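Local coordinates for putative polyphosphate kinase 2 family protein (Arthrobacter aurescens, PDB 3RHF) that is a polyphosphate kinase 2, of the family whose members transfer phosphoryl groups between inorganic polyphosphate and nucleotides, at the interface of chains A and B. Residues are numbered along the deposited sequence; one frame, centred on the assembly and turned at random. Chains: chain A/B, Putative polyphosphate kinase 2 family protein.

Contacts 1 and 2, as described, lie about 48 Å apart between their C-alpha centres and use opposite arms; no residue takes part in both. Contact 1 sets the C-terminal helix of chain B on the region from helix 190-202 to helix 212-218 of chain A, while contact 2 packs a tryptophan of 3-10 helix 204-209 against the end of the partner's helix 43-69 and the segment that leads into its C-terminal arm. The two-fold twin of contact 1 probably borders contact 2, the tryptophan and tyrosine being two residues apart, an arrangement that resembles reciprocal arm exchange and would tie the pair together.

Contact 1: the interface of chains A and B. Residues chain A 197, 201, 210, 215; chain B 282, 285-286.
Here B:Glu282 and B:Val286, on a C-terminal helix, dock onto A:Tyr210 and a group of leucines in a two-fold symmetric interface between identical chains, which would fasten the tail of each subunit to the other if the deposited dimer is the biological one. A polar bond set beside an apolar patch is a common design for such docking. The phenol hydroxyl OH of A:Tyr210 donates to carboxylate OE2 of B:Glu282 at 2.9 Å, arriving at the anti lone pair, away from the other oxygen. Ring and carboxylate planes stand 82° apart. The glutamate chain bends at chi2 (77°), which folds the acid back toward the phenol while its CG methylene rests 3.6 Å from CZ of A:Tyr210. On the tyrosine's own side, methyl CD2 of A:Leu201 lies 3.5 Å above one ring face, toward the rim, and should limit tilting of the ring. One turn beyond the acid, methyl CG2 of B:Val286 approaches CD1 of A:Leu201 at 3.9 Å and CD2 of A:Leu215 at 4.0 Å. It also sits 3.7 Å from OH of A:Tyr210, so this branch touches leucine and phenol alike, while CG1 faces CB of A:Leu197 more loosely. CB of B:Leu285 adds a looser contact with CD2 of A:Leu215. A phenylalanine in place of A:Tyr210 would probably keep much of the ring packing but leave the carboxylate of B:Glu282 without its hydroxyl mate. In the fold, helix 279-288 of chain B lies against helices 190-202 and 212-218 of chain A, with A:Tyr210 in the loop just before the latter.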
# COMPACT_ATOMS: atom_id res chain seq x y z
N LEU A 197 -13.15 17.86 -14.13
CA LEU A 197 -14.02 18.37 -13.06
C LEU A 197 -15.48 18.20 -13.45
O LEU A 197 -16.32 17.84 -12.61
CB LEU A 197 -13.74 19.82 -12.74
CG LEU A 197 -12.41 20.13 -12.07
CD1 LEU A 197 -12.19 21.62 -12.13
CD2 LEU A 197 -12.37 19.62 -10.64
N LEU A 201 -18.69 16.06 -11.53
CA LEU A 201 -20.05 16.55 -11.28
C LEU A 201 -21.12 15.68 -11.97
O LEU A 201 -22.17 15.44 -11.40
CB LEU A 201 -20.12 18.00 -11.67
CG LEU A 201 -19.15 18.87 -10.88
CD1 LEU A 201 -19.06 20.28 -11.41
CD2 LEU A 201 -19.57 18.87 -9.42
N TYR A 210 -15.50 16.18 -5.44
CA TYR A 210 -15.42 17.48 -6.10
C TYR A 210 -15.06 18.56 -5.07
O TYR A 210 -15.59 18.58 -3.98
CB TYR A 210 -16.71 17.84 -6.84
CG TYR A 210 -16.64 19.25 -7.39
CD1 TYR A 210 -16.14 19.49 -8.65
CD2 TYR A 210 -17.02 20.33 -6.62
CE1 TYR A 210 -16.01 20.77 -9.13
CE2 TYR A 210 -16.92 21.59 -7.09
CZ TYR A 210 -16.42 21.83 -8.35
OH TYR A 210 -16.36 23.15 -8.81
N LEU A 215 -11.75 24.64 -8.72
CA LEU A 215 -12.27 25.63 -9.65
C LEU A 215 -11.58 26.99 -9.38
O LEU A 215 -11.06 27.62 -10.30
CB LEU A 215 -13.80 25.71 -9.54
CG LEU A 215 -14.55 26.75 -10.38
CD1 LEU A 215 -14.16 26.61 -11.85
CD2 LEU A 215 -16.04 26.62 -10.20
N GLU B 282 -22.92 24.54 -9.96
CA GLU B 282 -21.47 24.36 -10.01
C GLU B 282 -21.04 23.94 -11.42
O GLU B 282 -20.12 24.53 -11.98
CB GLU B 282 -21.02 23.36 -8.95
CG GLU B 282 -19.57 23.49 -8.55
CD GLU B 282 -19.31 24.64 -7.62
OE1 GLU B 282 -20.28 25.36 -7.26
OE2 GLU B 282 -18.13 24.83 -7.29
N LEU B 285 -20.96 26.90 -13.64
CA LEU B 285 -19.82 27.68 -13.20
C LEU B 285 -18.51 27.07 -13.75
O LEU B 285 -17.58 27.80 -14.18
CB LEU B 285 -19.82 27.74 -11.65
CG LEU B 285 -19.76 29.08 -10.90
CD1 LEU B 285 -20.63 30.22 -11.52
CD2 LEU B 285 -20.13 28.82 -9.43
N VAL B 286 -18.43 25.74 -13.78
CA VAL B 286 -17.22 25.10 -14.31
C VAL B 286 -17.17 25.29 -15.82
O VAL B 286 -16.10 25.55 -16.37
CB VAL B 286 -17.04 23.60 -13.90
CG1 VAL B 286 -15.77 23.02 -14.53
CG2 VAL B 286 -16.94 23.45 -12.41

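Contact 2: the interface of chains A and B. Residues chain A 62, 65-66, 69-70, 272-273; chain B 208.
The indole of B:Trp208 lies against A:Ala66, A:Phe65 and A:Trp272, a case, in this polyphosphate kinase 2 (PPK2) family protein, of the general rule that one large aromatic side chain can fill a shallow bowl on a partner subunit. The partner hides 176 Å² of the tryptophan. Methyl CB of A:Ala66 forms the floor: it sits over one indole face in a CH-pi contact, 3.6 Å from the centroid of the five-membered ring, with CD2 of B:Trp208 at 3.4 Å. Other groups gather around the indole. A:Phe65 stands steeply to the indole and turns its edge to it, so that CZ3 of B:Trp208 lies in the plane of the phenyl ring and CH2 is 3.8 Å from CD2 of A:Phe65. A:Trp272 meets the indole differently: the two side chains approach at a slant, bringing CZ3 of its benzene part to 3.7 Å from NE1 of B:Trp208. Between these two, methylene CG of A:Glu62 reaches CZ2 of B:Trp208 at 3.9 Å and also abuts the edge of A:Trp272, which it may help to position. With chi1 at 75°, CG of B:Trp208 lies between its backbone N and carbonyl carbon, and the ring swings out over helix 43-69 while CB stays beside the A:Pro273 ring. That proline also packs its own CB over a face of A:Phe70. Water 1 bridges the backbone N of B:Trp208 (3.1 Å) and the carbonyl O of A:Pro273 (2.8 Å), lying in the indole plane at its edge.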
# COMPACT_ATOMS: atom_id res chain seq x y z
N GLU A 62 11.30 -6.17 -4.78
CA GLU A 62 11.57 -7.20 -3.82
C GLU A 62 13.05 -7.42 -3.71
O GLU A 62 13.52 -7.64 -2.63
CB GLU A 62 10.87 -8.49 -4.18
CG GLU A 62 11.13 -9.58 -3.15
CD GLU A 62 10.22 -10.84 -3.28
OE1 GLU A 62 9.07 -10.79 -2.74
OE2 GLU A 62 10.68 -11.88 -3.85
N PHE A 65 14.58 -4.49 -1.69
CA PHE A 65 14.31 -4.82 -0.29
C PHE A 65 15.25 -5.89 0.28
O PHE A 65 15.78 -5.73 1.34
CB PHE A 65 12.88 -5.29 -0.17
CG PHE A 65 12.41 -5.42 1.23
CD1 PHE A 65 11.95 -4.33 1.91
CD2 PHE A 65 12.49 -6.60 1.88
CE1 PHE A 65 11.53 -4.44 3.24
CE2 PHE A 65 12.07 -6.71 3.20
CZ PHE A 65 11.58 -5.64 3.87
N ALA A 66 15.43 -6.97 -0.45
CA ALA A 66 16.23 -8.11 0.01
C ALA A 66 17.63 -7.62 0.19
O ALA A 66 18.28 -7.93 1.20
CB ALA A 66 16.19 -9.25 -0.98
N LYS A 69 17.94 -5.55 3.29
CA LYS A 69 17.93 -6.38 4.50
C LYS A 69 19.33 -6.97 4.72
O LYS A 69 19.65 -7.37 5.79
CB LYS A 69 16.83 -7.47 4.44
CG LYS A 69 16.94 -8.60 5.52
CD LYS A 69 15.63 -9.50 5.81
CE LYS A 69 15.99 -10.84 6.61
NZ LYS A 69 14.86 -11.86 6.94
N PHE A 70 20.17 -6.97 3.70
CA PHE A 70 21.48 -7.58 3.80
C PHE A 70 22.58 -6.53 3.78
O PHE A 70 23.71 -6.83 3.45
CB PHE A 70 21.67 -8.63 2.68
CG PHE A 70 21.18 -10.00 3.09
CD1 PHE A 70 22.08 -11.07 3.25
CD2 PHE A 70 19.84 -10.22 3.36
CE1 PHE A 70 21.66 -12.31 3.69
CE2 PHE A 70 19.41 -11.47 3.83
CZ PHE A 70 20.34 -12.51 3.99
N TRP A 272 19.48 -10.94 -6.15
CA TRP A 272 19.15 -11.59 -4.92
C TRP A 272 20.39 -11.85 -4.11
O TRP A 272 21.39 -12.33 -4.65
CB TRP A 272 18.49 -12.93 -5.20
CG TRP A 272 17.27 -12.82 -6.06
CD1 TRP A 272 17.12 -13.25 -7.32
CD2 TRP A 272 16.02 -12.23 -5.68
NE1 TRP A 272 15.86 -12.99 -7.76
CE2 TRP A 272 15.16 -12.37 -6.76
CE3 TRP A 272 15.55 -11.63 -4.51
CZ2 TRP A 272 13.86 -11.91 -6.74
CZ3 TRP A 272 14.27 -11.16 -4.49
CH2 TRP A 272 13.43 -11.30 -5.59
N PRO A 273 20.31 -11.60 -2.81
CA PRO A 273 21.42 -11.93 -1.91
C PRO A 273 21.69 -13.43 -1.80
O PRO A 273 20.76 -14.24 -1.79
CB PRO A 273 20.97 -11.38 -0.54
CG PRO A 273 19.87 -10.44 -0.86
CD PRO A 273 19.21 -10.93 -2.11
N TRP B 208 17.22 -15.35 0.86
CA TRP B 208 17.23 -14.15 1.65
C TRP B 208 16.14 -14.18 2.68
O TRP B 208 16.25 -13.54 3.71
CB TRP B 208 17.10 -12.88 0.77
CG TRP B 208 15.74 -12.61 0.21
CD1 TRP B 208 15.24 -13.07 -0.97
CD2 TRP B 208 14.71 -11.79 0.79
NE1 TRP B 208 13.95 -12.61 -1.14
CE2 TRP B 208 13.61 -11.82 -0.08
CE3 TRP B 208 14.62 -11.05 1.96
CZ2 TRP B 208 12.43 -11.12 0.17
CZ3 TRP B 208 13.42 -10.36 2.25
CH2 TRP B 208 12.35 -10.39 1.35
O HOH W 1 18.08 -14.87 -2.08